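Local atomic coordinates of 5'-tyrosyl-DNA phosphodiesterase (Caenorhabditis elegans, PDB entry 4FVA), a protein that belongs to the endonuclease/exonuclease/phosphatase family, has a DNase I-like fold and carries a magnesium ion. Residues A[157-162]-A[222-227]; A[147-152]-A[175-180]; A[83-88]-A[109-114]; A[136-141]-A[170-175]; A[76-81]-A[103-108]. All blocks are in the same frame, centred on the assembly; numbering follows the deposited sequence.

In the fold
The five contacts sample a two-sheet sandwich from its core to its outer layers. Interaction 3 is the most buried, packing strands 80-86 and 107-115 from opposing sheets through mainly apolar tips. Interaction 5 uses the same two strands where they begin, but there tyrosine, arginine and water replace the hydrocarbons, with the magnesium ion nearby. Interaction 1, on the opposite side of the chain's centre from interaction 5, joins the sheets by leucine and proline packing. Interactions 2 and 4 both clamp the chain segment after strand 159-163 against helix 134-154 and share Arg175: interaction 4 relies on a salt bridge, interaction 2 on valine, isoleucine and proline beside a weak arginine bond.

Interaction 1: A[157-162]-A[222-227]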
# COMPACT_ATOMS: atom_id res chain seq x y z
N GLY A 157 20.28 -10.09 -0.72
CA GLY A 157 19.52 -11.17 -0.13
C GLY A 157 18.28 -10.75 0.65
O GLY A 157 17.52 -11.61 1.08
N ALA A 158 18.09 -9.45 0.86
CA ALA A 158 16.89 -8.99 1.58
C ALA A 158 15.64 -8.99 0.71
O ALA A 158 15.71 -8.86 -0.52
CB ALA A 158 17.10 -7.60 2.18
N LEU A 159 14.49 -9.11 1.35
CA LEU A 159 13.21 -8.87 0.67
C LEU A 159 12.88 -7.40 0.82
O LEU A 159 12.91 -6.86 1.93
CB LEU A 159 12.09 -9.68 1.33
CG LEU A 159 11.64 -10.99 0.68
CD1 LEU A 159 10.45 -11.56 1.44
CD2 LEU A 159 11.30 -10.74 -0.77
N VAL A 160 12.61 -6.73 -0.30
CA VAL A 160 12.23 -5.32 -0.26
C VAL A 160 10.85 -5.16 -0.92
O VAL A 160 10.66 -5.55 -2.08
CB VAL A 160 13.28 -4.43 -0.97
CG1 VAL A 160 12.87 -2.98 -0.90
CG2 VAL A 160 14.66 -4.62 -0.34
N PHE A 161 9.90 -4.58 -0.19
CA PHE A 161 8.58 -4.26 -0.75
C PHE A 161 8.36 -2.76 -0.77
O PHE A 161 8.39 -2.09 0.28
CB PHE A 161 7.45 -4.95 0.05
CG PHE A 161 7.52 -6.45 0.01
CD1 PHE A 161 7.27 -7.13 -1.17
CD2 PHE A 161 7.86 -7.18 1.15
CE1 PHE A 161 7.34 -8.52 -1.22
CE2 PHE A 161 7.93 -8.58 1.11
CZ PHE A 161 7.67 -9.25 -0.09
N PHE A 162 8.12 -2.22 -1.95
CA PHE A 162 7.80 -0.80 -2.08
C PHE A 162 6.48 -0.57 -2.80
O PHE A 162 6.25 -1.14 -3.87
CB PHE A 162 8.89 -0.05 -2.82
CG PHE A 162 8.45 1.29 -3.31
CD1 PHE A 162 8.23 2.34 -2.42
CD2 PHE A 162 8.18 1.48 -4.65
CE1 PHE A 162 7.79 3.58 -2.88
CE2 PHE A 162 7.75 2.72 -5.12
CZ PHE A 162 7.54 3.77 -4.23
N GLY A 222 14.04 -9.38 -4.35
CA GLY A 222 14.42 -10.38 -3.38
C GLY A 222 14.34 -11.81 -3.87
O GLY A 222 14.02 -12.07 -5.03
N PRO A 223 14.64 -12.75 -2.96
CA PRO A 223 14.80 -14.18 -3.25
C PRO A 223 13.48 -14.88 -3.53
O PRO A 223 13.47 -16.09 -3.79
CB PRO A 223 15.42 -14.73 -1.96
CG PRO A 223 14.93 -13.79 -0.89
CD PRO A 223 14.89 -12.44 -1.54
N LEU A 224 12.38 -14.14 -3.53
CA LEU A 224 11.09 -14.73 -3.90
C LEU A 224 10.76 -14.29 -5.32
O LEU A 224 10.68 -13.10 -5.61
CB LEU A 224 10.00 -14.29 -2.92
CG LEU A 224 10.23 -14.70 -1.46
CD1 LEU A 224 9.14 -14.16 -0.54
CD2 LEU A 224 10.29 -16.22 -1.36
N ASP A 225 10.58 -15.27 -6.21
CA ASP A 225 10.46 -14.97 -7.63
C ASP A 225 9.05 -15.08 -8.19
O ASP A 225 8.78 -14.59 -9.29
CB ASP A 225 11.42 -15.85 -8.42
CG ASP A 225 11.72 -17.16 -7.71
OD1 ASP A 225 10.87 -18.07 -7.75
OD2 ASP A 225 12.80 -17.26 -7.10
N LYS A 226 8.15 -15.69 -7.44
CA LYS A 226 6.77 -15.83 -7.90
C LYS A 226 5.81 -14.99 -7.07
O LYS A 226 6.06 -14.72 -5.88
CB LYS A 226 6.35 -17.30 -7.91
CG LYS A 226 7.08 -18.14 -8.95
CD LYS A 226 6.63 -19.59 -8.90
CE LYS A 226 7.25 -20.33 -7.73
NZ LYS A 226 7.59 -21.73 -8.08
N VAL A 227 4.71 -14.58 -7.69
CA VAL A 227 3.75 -13.72 -7.02
C VAL A 227 2.33 -13.99 -7.52
O VAL A 227 2.11 -14.18 -8.71
CB VAL A 227 4.12 -12.21 -7.19
CG1 VAL A 227 4.25 -11.86 -8.65
CG2 VAL A 227 3.09 -11.30 -6.51
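Leu159, Pro223 and Leu224 carry the contact, a small hydrocarbon cluster where the start of a strand meets a connecting segment. Leu159 points its CB past the other segment, but its two methyl groups come nearer to it. Leu159 CD1 lies 3.5 Å from Leu224 CD1, the two side chains crossing at about a right angle, while Leu159 CD2 rests 4.0 Å from Pro223 CD. The first torsion of Leu159 is unusual, with CG off a staggered position (chi1 -100°). The proline ring packs with its CD against backbone oxygen, 3.8 Å from Ala158 O, and Gly222 brings its CA to 3.5 Å from that same oxygen, so the connecting segment sits close to the residues leading into the strand. Gly222 lies in a region of backbone space readily open only to glycine. Outside the two segments, Leu159 also touches Leu118 of strand 118-126, the neighbouring strand in its sheet. Leu159 and Leu224 both reach Val14 of strand 13-20, and Leu224 meets Phe254 of strand 249-255, so the cluster joins the two sheets of the sandwich where the chain passes from strand 212-221 to strand 226-232.

Interaction 2: A[147-152]-A[175-180]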
# COMPACT_ATOMS: atom_id res chain seq x y z
N LYS A 147 15.97 5.13 -3.37
CA LYS A 147 16.06 4.60 -2.03
C LYS A 147 16.01 3.08 -2.03
O LYS A 147 16.79 2.43 -1.33
CB LYS A 147 14.93 5.19 -1.17
CG LYS A 147 14.95 4.76 0.29
CD LYS A 147 16.27 5.13 0.96
CE LYS A 147 16.21 4.95 2.47
NZ LYS A 147 15.82 3.56 2.87
N VAL A 148 15.11 2.52 -2.83
CA VAL A 148 15.03 1.07 -3.03
C VAL A 148 16.33 0.51 -3.60
O VAL A 148 16.84 -0.49 -3.13
CB VAL A 148 13.83 0.69 -3.93
CG1 VAL A 148 13.92 -0.77 -4.41
CG2 VAL A 148 12.51 0.92 -3.20
N ARG A 149 16.86 1.18 -4.63
CA ARG A 149 18.12 0.75 -5.25
C ARG A 149 19.21 0.67 -4.18
O ARG A 149 19.94 -0.31 -4.09
CB ARG A 149 18.52 1.72 -6.37
CG ARG A 149 19.51 1.17 -7.40
CD ARG A 149 19.70 2.16 -8.55
NE ARG A 149 18.42 2.56 -9.16
CZ ARG A 149 17.88 3.77 -9.01
NH1 ARG A 149 16.71 4.06 -9.58
NH2 ARG A 149 18.51 4.69 -8.30
N GLU A 150 19.34 1.72 -3.37
CA GLU A 150 20.31 1.75 -2.27
C GLU A 150 20.09 0.63 -1.24
O GLU A 150 21.04 -0.06 -0.85
CB GLU A 150 20.29 3.11 -1.58
CG GLU A 150 21.29 3.24 -0.45
CD GLU A 150 21.30 4.63 0.15
OE1 GLU A 150 20.20 5.21 0.34
OE2 GLU A 150 22.40 5.15 0.43
N ILE A 151 18.85 0.44 -0.78
CA ILE A 151 18.56 -0.59 0.21
C ILE A 151 18.99 -1.95 -0.32
O ILE A 151 19.59 -2.75 0.40
CB ILE A 151 17.06 -0.59 0.60
CG1 ILE A 151 16.77 0.60 1.52
CG2 ILE A 151 16.65 -1.90 1.32
CD1 ILE A 151 15.30 0.82 1.83
N ILE A 152 18.65 -2.22 -1.57
CA ILE A 152 19.00 -3.48 -2.23
C ILE A 152 20.53 -3.68 -2.27
O ILE A 152 21.03 -4.75 -1.96
CB ILE A 152 18.43 -3.50 -3.65
CG1 ILE A 152 16.90 -3.59 -3.62
CG2 ILE A 152 19.06 -4.62 -4.46
CD1 ILE A 152 16.24 -3.33 -4.97
N ARG A 175 12.78 5.49 -13.48
CA ARG A 175 13.92 4.61 -13.31
C ARG A 175 13.72 3.48 -12.29
O ARG A 175 14.21 3.55 -11.16
CB ARG A 175 15.14 5.47 -12.95
CG ARG A 175 14.94 6.37 -11.72
CD ARG A 175 16.02 7.45 -11.66
NE ARG A 175 16.04 8.23 -10.41
CZ ARG A 175 15.30 9.32 -10.18
NH1 ARG A 175 14.46 9.77 -11.11
NH2 ARG A 175 15.41 9.96 -9.02
N VAL A 176 13.03 2.43 -12.73
CA VAL A 176 12.86 1.21 -11.96
C VAL A 176 14.11 0.35 -12.10
O VAL A 176 14.51 0.02 -13.22
CB VAL A 176 11.64 0.41 -12.45
CG1 VAL A 176 11.57 -0.95 -11.75
CG2 VAL A 176 10.36 1.21 -12.26
N PRO A 177 14.75 -0.01 -10.98
CA PRO A 177 15.98 -0.80 -11.10
C PRO A 177 15.70 -2.20 -11.66
O PRO A 177 14.63 -2.76 -11.42
CB PRO A 177 16.47 -0.91 -9.66
CG PRO A 177 15.82 0.22 -8.94
CD PRO A 177 14.49 0.39 -9.58
N ASP A 178 16.65 -2.74 -12.41
CA ASP A 178 16.55 -4.12 -12.85
C ASP A 178 16.60 -4.98 -11.58
O ASP A 178 17.34 -4.66 -10.65
CB ASP A 178 17.71 -4.44 -13.80
CG ASP A 178 17.60 -3.67 -15.12
OD1 ASP A 178 16.53 -3.07 -15.38
OD2 ASP A 178 18.59 -3.64 -15.88
N GLY A 179 15.81 -6.04 -11.51
CA GLY A 179 15.72 -6.81 -10.27
C GLY A 179 14.49 -6.44 -9.45
O GLY A 179 14.02 -7.23 -8.62
N VAL A 180 13.98 -5.22 -9.67
CA VAL A 180 12.74 -4.77 -9.04
C VAL A 180 11.59 -4.95 -10.03
O VAL A 180 11.63 -4.41 -11.14
CB VAL A 180 12.79 -3.27 -8.63
CG1 VAL A 180 11.44 -2.83 -8.07
CG2 VAL A 180 13.90 -3.01 -7.62
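Val180 meets Val148 and Ile152 of helix 134-154 through a single methyl group, which gives the contact its apolar part. CG2 of Val180 lies 3.5 Å from Ile152 CD1 and 3.9 Å from Val148 CG1, so it touches two residues one helical turn apart. A second kind of packing involves the proline ring: Pro177 CG comes within 3.5 Å of Arg149 NE and also touches the aliphatic part of that arginine. Pro177 opens a type II beta turn closed by the bond from Val180 N to Pro177 O, with Gly179 taking the positive phi that the third position of such a turn favours. The polar part is modest. Arg149 NH1 lies 3.0 Å from Arg175 O; the oxygen is in the guanidinium plane, but the N-H...O angle of 128° makes the bond weak. The two arginine side chains cross at about a right angle, Arg149 NH1 standing 4.3 Å from Arg175 NE. Such closeness of like charges would probably be unfavourable alone, yet Asp146 of the same helix forms a salt bridge with each arginine and probably offsets the repulsion. Hydrocarbon packing, the weak bond and the Arg175-Asp146 salt bridge thus join loop to helix.

Interaction 3: A[83-88]-A[109-114]; sequences ILVSKM and QILEGS. With EDO (1,2-ethanediol), chain H.
Ile83 and Leu111, their CA atoms 7.6 Å apart, are the nearest backbone pair between strands that run almost parallel, at 15°. The axes of strand segments 83-86 and 109-114 approach to 9.1 Å, too far for backbone pairing and right for two sheets stacked face to face. Ile83 and Gln109 reach toward each other tip to tip, Ile83 CG1 lying 3.4 Å from Gln109 OE1. Gln109 spans the gap because its chain is extended, with CG anti to the backbone N (chi1 -179°). Its buried amide is well supplied outside the contact: OE1 accepts from Thr81, and NE2 bonds to Tyr71 O and to His94. Val85 and Leu111 also meet tip to tip, Val85 CG1 being 3.8 Å from Leu111 CD2, whereas Ile83 and Leu111 slide past each other, Ile83 CD1 lying 4.1 Å from Leu111 CB. Ser86 OG accepts a bond from Met88 N at 3.0 Å, an ST turn; the same hydroxyl is weakly bonded to 1,2-ethanediol, probably from the crystallisation liquor, which is also hydrogen-bonded to Leu67 O. Stacked strands from facing sheets, with side chains meeting between them, form the core of the two-sheet sandwich of the DNase I-like fold.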
# COMPACT_ATOMS: atom_id res chain seq x y z
N ILE A 83 1.77 1.02 8.55
CA ILE A 83 2.26 -0.30 8.18
C ILE A 83 1.94 -1.22 9.34
O ILE A 83 2.31 -0.93 10.49
CB ILE A 83 3.79 -0.29 7.90
CG1 ILE A 83 4.12 0.71 6.78
CG2 ILE A 83 4.30 -1.71 7.54
CD1 ILE A 83 5.60 0.81 6.47
N LEU A 84 1.23 -2.31 9.05
CA LEU A 84 0.91 -3.30 10.08
C LEU A 84 1.64 -4.58 9.74
O LEU A 84 1.59 -5.05 8.59
CB LEU A 84 -0.60 -3.56 10.17
CG LEU A 84 -1.53 -2.43 10.63
CD1 LEU A 84 -1.71 -1.36 9.55
CD2 LEU A 84 -2.88 -3.00 11.06
N VAL A 85 2.31 -5.16 10.74
CA VAL A 85 3.03 -6.41 10.55
C VAL A 85 2.69 -7.44 11.62
O VAL A 85 2.28 -7.10 12.73
CB VAL A 85 4.56 -6.20 10.55
CG1 VAL A 85 5.00 -5.30 9.35
CG2 VAL A 85 5.01 -5.61 11.88
N SER A 86 2.86 -8.70 11.27
CA SER A 86 2.75 -9.79 12.22
C SER A 86 3.54 -9.48 13.50
O SER A 86 4.55 -8.78 13.46
CB SER A 86 3.29 -11.07 11.59
OG SER A 86 3.46 -12.07 12.57
N LYS A 87 3.06 -9.98 14.64
CA LYS A 87 3.80 -9.78 15.89
C LYS A 87 5.13 -10.50 15.87
O LYS A 87 6.00 -10.24 16.71
CB LYS A 87 2.96 -10.19 17.10
CG LYS A 87 1.87 -9.19 17.42
CD LYS A 87 0.76 -9.80 18.22
CE LYS A 87 -0.16 -8.70 18.72
NZ LYS A 87 0.63 -7.60 19.33
N MET A 88 5.29 -11.41 14.91
CA MET A 88 6.55 -12.13 14.73
C MET A 88 7.59 -11.31 13.95
O MET A 88 8.77 -11.69 13.88
CB MET A 88 6.31 -13.47 14.03
CG MET A 88 6.10 -14.64 14.98
SD MET A 88 5.78 -16.17 14.07
CE MET A 88 6.36 -15.74 12.42
N GLN A 109 7.39 6.03 4.26
CA GLN A 109 7.40 5.35 5.56
C GLN A 109 8.15 4.04 5.41
O GLN A 109 7.76 3.18 4.61
CB GLN A 109 5.97 5.09 6.05
CG GLN A 109 5.90 4.39 7.42
CD GLN A 109 4.47 4.10 7.84
OE1 GLN A 109 3.58 4.02 6.99
NE2 GLN A 109 4.25 3.94 9.15
N ILE A 110 9.24 3.87 6.17
CA ILE A 110 10.09 2.70 6.01
C ILE A 110 10.14 1.90 7.29
O ILE A 110 10.52 2.44 8.34
CB ILE A 110 11.53 3.09 5.58
CG1 ILE A 110 11.50 3.84 4.25
CG2 ILE A 110 12.40 1.85 5.39
CD1 ILE A 110 12.86 4.43 3.84
N LEU A 111 9.73 0.64 7.23
CA LEU A 111 9.88 -0.24 8.39
C LEU A 111 10.84 -1.34 7.98
O LEU A 111 10.60 -2.07 7.02
CB LEU A 111 8.53 -0.83 8.82
CG LEU A 111 8.46 -1.50 10.21
CD1 LEU A 111 8.51 -0.44 11.32
CD2 LEU A 111 7.22 -2.37 10.36
N GLU A 112 11.93 -1.45 8.74
CA GLU A 112 12.97 -2.43 8.50
C GLU A 112 12.94 -3.44 9.63
O GLU A 112 12.85 -3.06 10.81
CB GLU A 112 14.35 -1.74 8.46
CG GLU A 112 15.52 -2.70 8.39
CD GLU A 112 16.86 -2.00 8.59
OE1 GLU A 112 16.95 -0.77 8.39
OE2 GLU A 112 17.82 -2.69 8.99
N GLY A 113 13.03 -4.73 9.30
CA GLY A 113 13.05 -5.75 10.33
C GLY A 113 13.37 -7.08 9.71
O GLY A 113 14.04 -7.17 8.69
N SER A 114 12.90 -8.14 10.35
CA SER A 114 13.05 -9.47 9.78
C SER A 114 11.93 -10.36 10.28
O SER A 114 11.37 -10.13 11.36
CB SER A 114 14.42 -10.06 10.11
OG SER A 114 14.52 -10.34 11.49
C1 EDO H . -1.88 -11.99 11.33
O1 EDO H . -1.85 -11.77 12.74
C2 EDO H . -0.46 -12.22 10.83
O2 EDO H . 0.35 -12.69 11.92

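Interaction 4: A[136-141]-A[170-175]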
# COMPACT_ATOMS: atom_id res chain seq x y z
N GLN A 136 5.72 16.95 -8.97
CA GLN A 136 6.08 16.49 -7.64
C GLN A 136 6.01 14.97 -7.55
O GLN A 136 6.89 14.33 -6.96
CB GLN A 136 5.17 17.07 -6.55
CG GLN A 136 5.19 18.59 -6.42
CD GLN A 136 4.12 19.26 -7.28
OE1 GLN A 136 3.95 18.93 -8.46
NE2 GLN A 136 3.39 20.18 -6.67
N ARG A 137 4.96 14.40 -8.14
CA ARG A 137 4.76 12.95 -8.06
C ARG A 137 5.88 12.18 -8.75
O ARG A 137 6.40 11.20 -8.20
CB ARG A 137 3.40 12.57 -8.63
CG ARG A 137 3.19 11.07 -8.80
CD ARG A 137 1.71 10.76 -9.04
NE ARG A 137 1.19 11.40 -10.25
CZ ARG A 137 0.45 12.51 -10.25
NH1 ARG A 137 0.15 13.10 -9.10
NH2 ARG A 137 0.01 13.02 -11.39
N CYS A 138 6.27 12.62 -9.94
CA CYS A 138 7.32 11.93 -10.67
C CYS A 138 8.66 12.01 -9.95
O CYS A 138 9.44 11.06 -9.97
CB CYS A 138 7.45 12.48 -12.10
SG CYS A 138 6.10 12.04 -13.19
N ALA A 139 8.93 13.14 -9.32
CA ALA A 139 10.15 13.28 -8.54
C ALA A 139 10.14 12.35 -7.33
O ALA A 139 11.16 11.74 -6.99
CB ALA A 139 10.34 14.73 -8.10
N GLN A 140 9.00 12.27 -6.66
CA GLN A 140 8.88 11.40 -5.49
C GLN A 140 9.11 9.94 -5.88
O GLN A 140 9.84 9.23 -5.19
CB GLN A 140 7.51 11.60 -4.82
CG GLN A 140 7.35 12.97 -4.17
CD GLN A 140 5.91 13.30 -3.82
OE1 GLN A 140 5.00 12.49 -4.05
NE2 GLN A 140 5.69 14.49 -3.27
N PHE A 141 8.49 9.50 -6.97
CA PHE A 141 8.66 8.13 -7.42
C PHE A 141 10.14 7.82 -7.68
O PHE A 141 10.65 6.78 -7.25
CB PHE A 141 7.82 7.86 -8.67
CG PHE A 141 7.84 6.42 -9.12
CD1 PHE A 141 6.93 5.51 -8.61
CD2 PHE A 141 8.79 5.98 -10.03
CE1 PHE A 141 6.95 4.17 -9.01
CE2 PHE A 141 8.83 4.65 -10.44
CZ PHE A 141 7.90 3.74 -9.93
N ASP A 170 0.73 5.38 -16.21
CA ASP A 170 1.89 4.56 -16.61
C ASP A 170 3.07 5.32 -17.24
O ASP A 170 4.23 4.95 -17.05
CB ASP A 170 1.47 3.40 -17.51
CG ASP A 170 1.20 2.13 -16.72
OD1 ASP A 170 2.18 1.47 -16.31
OD2 ASP A 170 0.01 1.79 -16.50
N GLU A 171 2.77 6.36 -18.01
CA GLU A 171 3.82 7.14 -18.67
C GLU A 171 4.68 7.89 -17.65
O GLU A 171 5.72 8.45 -18.00
CB GLU A 171 3.20 8.14 -19.64
CG GLU A 171 2.32 9.18 -18.98
CD GLU A 171 1.01 8.60 -18.47
OE1 GLU A 171 0.86 7.36 -18.47
OE2 GLU A 171 0.12 9.39 -18.08
N GLU A 172 4.23 7.92 -16.39
CA GLU A 172 4.96 8.62 -15.34
C GLU A 172 6.06 7.77 -14.69
O GLU A 172 6.94 8.30 -14.00
CB GLU A 172 4.01 9.15 -14.26
CG GLU A 172 3.06 10.24 -14.75
CD GLU A 172 2.04 10.67 -13.69
OE1 GLU A 172 1.74 9.87 -12.76
OE2 GLU A 172 1.53 11.81 -13.78
N VAL A 173 6.02 6.45 -14.90
CA VAL A 173 6.99 5.54 -14.27
C VAL A 173 8.39 5.71 -14.86
O VAL A 173 8.58 5.56 -16.07
CB VAL A 173 6.57 4.06 -14.43
CG1 VAL A 173 7.73 3.14 -14.05
CG2 VAL A 173 5.33 3.76 -13.62
N SER A 174 9.36 6.01 -14.00
CA SER A 174 10.72 6.30 -14.43
C SER A 174 11.69 5.16 -14.17
O SER A 174 11.48 4.02 -14.59
CB SER A 174 11.26 7.56 -13.73
OG SER A 174 11.57 7.29 -12.37
N ARG A 175 12.78 5.49 -13.48
CA ARG A 175 13.92 4.61 -13.31
C ARG A 175 13.72 3.48 -12.29
O ARG A 175 14.21 3.55 -11.16
CB ARG A 175 15.14 5.47 -12.95
CG ARG A 175 14.94 6.37 -11.72
CD ARG A 175 16.02 7.45 -11.66
NE ARG A 175 16.04 8.23 -10.41
CZ ARG A 175 15.30 9.32 -10.18
NH1 ARG A 175 14.46 9.77 -11.11
NH2 ARG A 175 15.41 9.96 -9.02
O HOH W 1 13.93 12.77 -8.31
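Arg137 grips Glu172 side-on with two nitrogens, one to each carboxylate oxygen. The bond from Arg137 NE to Glu172 OE1 is nearly straight (171°) at 3.0 Å, and NH2 of Arg137 reaches OE2 of Glu172 at 3.1 Å, meeting its syn lone pair. Both oxygens lie near the guanidinium plane, although that plane and the carboxylate are turned 39° apart. A bend at chi3 (61°) of the arginine turns NE toward OE1, while Glu172 stays extended beyond CG. The pair is part of a larger network: Arg134 also binds OE2, the backbone N of Arg169 donates to OE1, and Arg137 NH1 bonds to Glu128 O and Thr130 O. Several donors would be expected to favour the ionised form of this buried carboxylate. In the fold, helix 134-154 covers the outside of one sheet of the sandwich, and the connection following strand 159-163 turns as a 3-10 segment at 170-172 and runs along it. Next to the salt bridge, Cys138 SG packs 3.7 Å from Glu172 CB. Farther along, the ring of Phe141 brings CE2 to 3.8 Å from Ser174 N and to 4.1 Å from Val173 CG1. At the outer end a water donates to Ala139 O and accepts from Arg175 NH2.

Interaction 5: A[76-81]-A[103-108]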
# COMPACT_ATOMS: atom_id res chain seq x y z
N GLY A 76 -1.94 12.08 14.16
CA GLY A 76 -2.29 13.43 14.58
C GLY A 76 -2.28 14.47 13.46
O GLY A 76 -2.85 15.55 13.59
N CYS A 77 -1.60 14.15 12.35
CA CYS A 77 -1.67 14.98 11.15
C CYS A 77 -3.05 14.81 10.51
O CYS A 77 -3.80 13.90 10.89
CB CYS A 77 -0.55 14.57 10.18
SG CYS A 77 -0.46 15.43 8.58
N GLN A 78 -3.41 15.66 9.55
CA GLN A 78 -4.74 15.54 8.91
C GLN A 78 -5.01 14.12 8.39
O GLN A 78 -6.11 13.57 8.56
CB GLN A 78 -4.88 16.56 7.77
CG GLN A 78 -6.28 16.61 7.15
CD GLN A 78 -6.30 17.36 5.83
OE1 GLN A 78 -5.30 17.95 5.43
NE2 GLN A 78 -7.43 17.30 5.12
N TYR A 79 -4.03 13.55 7.69
CA TYR A 79 -4.09 12.14 7.29
C TYR A 79 -2.67 11.59 7.13
O TYR A 79 -1.71 12.36 7.04
CB TYR A 79 -4.93 11.96 6.01
CG TYR A 79 -4.42 12.73 4.82
CD1 TYR A 79 -4.53 14.11 4.76
CD2 TYR A 79 -3.85 12.07 3.74
CE1 TYR A 79 -4.08 14.82 3.65
CE2 TYR A 79 -3.38 12.76 2.64
CZ TYR A 79 -3.50 14.14 2.60
OH TYR A 79 -3.05 14.83 1.49
N TYR A 80 -2.53 10.27 7.15
CA TYR A 80 -1.19 9.68 7.23
C TYR A 80 -1.25 8.22 6.78
O TYR A 80 -2.30 7.75 6.31
CB TYR A 80 -0.64 9.82 8.66
CG TYR A 80 -1.66 9.47 9.74
CD1 TYR A 80 -1.79 8.16 10.21
CD2 TYR A 80 -2.49 10.44 10.28
CE1 TYR A 80 -2.74 7.83 11.18
CE2 TYR A 80 -3.43 10.13 11.26
CZ TYR A 80 -3.55 8.82 11.70
OH TYR A 80 -4.49 8.51 12.68
N THR A 81 -0.12 7.52 6.84
CA THR A 81 -0.11 6.14 6.41
C THR A 81 0.16 5.20 7.58
O THR A 81 0.50 5.65 8.68
CB THR A 81 0.93 5.89 5.30
OG1 THR A 81 2.24 6.16 5.80
CG2 THR A 81 0.65 6.81 4.11
N GLY A 103 3.26 19.35 -0.88
CA GLY A 103 2.36 20.26 -0.19
C GLY A 103 1.26 19.50 0.54
O GLY A 103 0.33 20.11 1.08
N MET A 104 1.39 18.18 0.60
CA MET A 104 0.32 17.32 1.13
C MET A 104 0.78 16.38 2.27
O MET A 104 0.18 15.33 2.51
CB MET A 104 -0.31 16.53 -0.03
CG MET A 104 -0.91 17.41 -1.11
SD MET A 104 -1.58 16.46 -2.50
CE MET A 104 -1.77 17.75 -3.73
N TYR A 105 1.85 16.79 2.96
CA TYR A 105 2.42 16.07 4.11
C TYR A 105 2.79 14.63 3.75
O TYR A 105 2.73 13.74 4.61
CB TYR A 105 1.45 16.01 5.30
CG TYR A 105 0.66 17.27 5.55
CD1 TYR A 105 1.28 18.46 5.91
CD2 TYR A 105 -0.73 17.26 5.44
CE1 TYR A 105 0.53 19.61 6.14
CE2 TYR A 105 -1.48 18.40 5.66
CZ TYR A 105 -0.85 19.57 6.01
OH TYR A 105 -1.61 20.70 6.24
N ARG A 106 3.15 14.40 2.49
CA ARG A 106 3.42 13.04 2.04
C ARG A 106 4.81 12.59 2.45
O ARG A 106 5.75 13.40 2.52
CB ARG A 106 3.21 12.91 0.52
CG ARG A 106 1.81 13.36 0.07
CD ARG A 106 0.68 12.61 0.80
NE ARG A 106 -0.63 13.19 0.48
CZ ARG A 106 -1.29 12.93 -0.64
NH1 ARG A 106 -0.77 12.09 -1.53
NH2 ARG A 106 -2.48 13.50 -0.88
N THR A 107 4.94 11.28 2.69
CA THR A 107 6.13 10.72 3.31
C THR A 107 6.48 9.38 2.68
O THR A 107 5.63 8.72 2.07
CB THR A 107 5.88 10.47 4.82
OG1 THR A 107 4.73 9.60 4.96
CG2 THR A 107 5.61 11.78 5.57
N LEU A 108 7.72 8.97 2.87
CA LEU A 108 8.09 7.59 2.58
C LEU A 108 8.28 6.95 3.93
O LEU A 108 9.20 7.31 4.68
CB LEU A 108 9.38 7.53 1.76
CG LEU A 108 9.91 6.14 1.39
CD1 LEU A 108 8.83 5.38 0.66
CD2 LEU A 108 11.14 6.29 0.50
O HOH W 2 -0.35 13.11 4.14
O HOH W 3 1.36 12.69 6.79
O HOH W 4 3.86 7.21 3.87
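Tyr79 and Arg106 meet through one phenolic oxygen held by two nitrogens. Arg106 NH2 lies 2.8 Å from Tyr79 OH and Arg106 NE 3.1 Å from the same atom, which sits in the guanidinium plane; the ring itself is turned 73° from that plane. Tyr79 has CG between its backbone N and carbonyl carbon (chi1 60°), and Arg106 is bent at chi2. The guanidinium has further partners, NH1 bonding to His126 O and NH2 also to Ser129 OG. Strands 80-86 and 107-115, from opposing sheets of the sandwich, both begin here, at the end of the fold where the magnesium ion binds. Tyr79 touches Glu52, a magnesium ligand, and its side chain is about 8 Å from the ion. Toward the surface the sulfur of Cys77, anti to its backbone N (chi1 178°), approaches the ring of Tyr105 obliquely, with SG 3.6 Å from CD2 and 4.1 Å from the ring centre. Gln78, extended, brings OE1 to the edge of that ring, 3.9 Å from Tyr105 CE2. Between the strands, a water donates to Thr81 OG1 and to Thr107 O and accepts from Thr107 OG1 at 2.8 Å; Thr81 OG1 is also hydrogen-bonded to Gln109 OE1.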